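Local coordinates for protein endoribonuclease MazF3 (Mycobacterium tuberculosis, PDB 5UCT) that acts as the toxin of a type II toxin-antitoxin system, cutting mRNA and 23S rRNA within the sequence UUCCU, at residues 18-21 against 22-25. Sequence-based numbering, arbitrary orientation.
Sequences LTRE and VVRP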
loop_
_atom_site.group_PDB
_atom_site.type_symbol
_atom_site.label_atom_id
_atom_site.label_comp_id
_atom_site.label_asym_id
_atom_site.label_seq_id
_atom_site.Cartn_x
_atom_site.Cartn_y
_atom_site.Cartn_z
ATOM N N LEU A 18 6.839 3.580 -3.461
ATOM C CA LEU A 18 5.492 4.103 -3.654
ATOM C C LEU A 18 5.315 5.456 -2.981
ATOM O O LEU A 18 4.631 6.332 -3.523
ATOM C CB LEU A 18 4.458 3.109 -3.130
ATOM C CG LEU A 18 4.262 1.854 -3.975
ATOM C CD1 LEU A 18 3.068 1.069 -3.472
ATOM C CD2 LEU A 18 4.089 2.226 -5.441
ATOM N N THR A 19 5.911 5.638 -1.804
ATOM C CA THR A 19 5.844 6.921 -1.118
ATOM C C THR A 19 6.360 8.033 -2.022
ATOM O O THR A 19 7.363 7.870 -2.724
ATOM C CB THR A 19 6.663 6.878 0.176
ATOM O OG1 THR A 19 6.222 5.782 0.987
ATOM C CG2 THR A 19 6.503 8.176 0.956
ATOM N N ARG A 20 5.652 9.160 -2.015
ATOM C CA ARG A 20 6.052 10.310 -2.813
ATOM C C ARG A 20 7.448 10.772 -2.415
ATOM O O ARG A 20 7.768 10.867 -1.228
ATOM C CB ARG A 20 5.039 11.441 -2.632
ATOM C CG ARG A 20 4.775 11.821 -1.179
ATOM C CD ARG A 20 3.521 12.669 -1.012
ATOM N NE ARG A 20 3.368 13.135 0.367
ATOM C CZ ARG A 20 2.877 12.397 1.358
ATOM N NH1 ARG A 20 2.485 11.152 1.132
ATOM N NH2 ARG A 20 2.781 12.905 2.578
ATOM N N GLU A 21 8.287 11.049 -3.417
ATOM C CA GLU A 21 9.627 11.550 -3.136
ATOM C C GLU A 21 9.609 12.943 -2.521
ATOM O O GLU A 21 10.644 13.400 -2.025
ATOM C CB GLU A 21 10.473 11.552 -4.411
ATOM C CG GLU A 21 11.973 11.596 -4.146
ATOM C CD GLU A 21 12.801 11.535 -5.411
ATOM O OE1 GLU A 21 12.232 11.250 -6.485
ATOM O OE2 GLU A 21 14.024 11.771 -5.328
ATOM N N VAL A 22 8.457 13.617 -2.534
ATOM C CA VAL A 22 8.348 14.942 -1.935
ATOM C C VAL A 22 8.649 14.886 -0.441
ATOM O O VAL A 22 9.346 15.754 0.098
ATOM C CB VAL A 22 6.951 15.527 -2.217
ATOM C CG1 VAL A 22 6.738 16.816 -1.445
ATOM C CG2 VAL A 22 6.769 15.752 -3.712
ATOM N N VAL A 23 8.153 13.857 0.245
ATOM C CA VAL A 23 8.245 13.764 1.696
ATOM C C VAL A 23 9.225 12.681 2.138
ATOM O O VAL A 23 9.352 12.416 3.341
ATOM C CB VAL A 23 6.852 13.544 2.318
ATOM C CG1 VAL A 23 6.424 12.083 2.197
ATOM C CG2 VAL A 23 6.809 14.031 3.764
ATOM N N ARG A 24 9.945 12.063 1.198
ATOM C CA ARG A 24 10.842 10.962 1.552
ATOM C C ARG A 24 11.915 11.345 2.564
ATOM O O ARG A 24 12.080 10.611 3.553
ATOM C CB ARG A 24 11.466 10.377 0.283
ATOM C CG ARG A 24 10.523 9.479 -0.484
ATOM C CD ARG A 24 11.084 8.087 -0.661
ATOM N NE ARG A 24 12.123 8.030 -1.682
ATOM C CZ ARG A 24 13.414 7.841 -1.424
ATOM N NH1 ARG A 24 14.291 7.801 -2.419
ATOM N NH2 ARG A 24 13.829 7.682 -0.175
ATOM N N PRO A 25 12.666 12.453 2.407
ATOM C CA PRO A 25 13.682 12.774 3.422
ATOM C C PRO A 25 13.077 13.283 4.723
ATOM O O PRO A 25 13.805 13.725 5.618
ATOM C CB PRO A 25 14.530 13.851 2.738
ATOM C CG PRO A 25 13.589 14.521 1.818
ATOM C CD PRO A 25 12.688 13.430 1.301
#
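The carbonyl oxygen of R20 receives the backbone N-H of V23 in a weak hydrogen bond, R20 O to V23 N 3.4 Å, bent to 149° at the hydrogen. It closes a type I beta turn with E21 and V22 at the corners; E21 is exposed, as suits its charge, while V22, also exposed, packs on D97 of the second subunit. V23 CG1 lies over one face of the R20 guanidinium, 3.7 Å from R20 CZ and offset toward the rim. A chi1 of 53° sets R20 CG between its own N and C, and the chain runs extended to NE beside the valine. The flat face, poorly solvated, can take an apolar methyl, while the N-H groups point outward in the plane. The turn belongs to the loop linking strands 12-17 and 29-36 of the SH3-like MazF barrel, at the dimer interface: R20 NH1 hydrogen-bonds A95 O of the second subunit. The same methyl meets T19 CG2 at 4.1 Å, while T19 OG1 accepts a hydrogen bond from T31 N. R24 folds back, its CG 3.5 Å from E21 CA; bent at chi2 and chi3, its side chain also touches P3, H5 and V30, with NH1 4.9 Å from E21 OE2, probably a mild attraction.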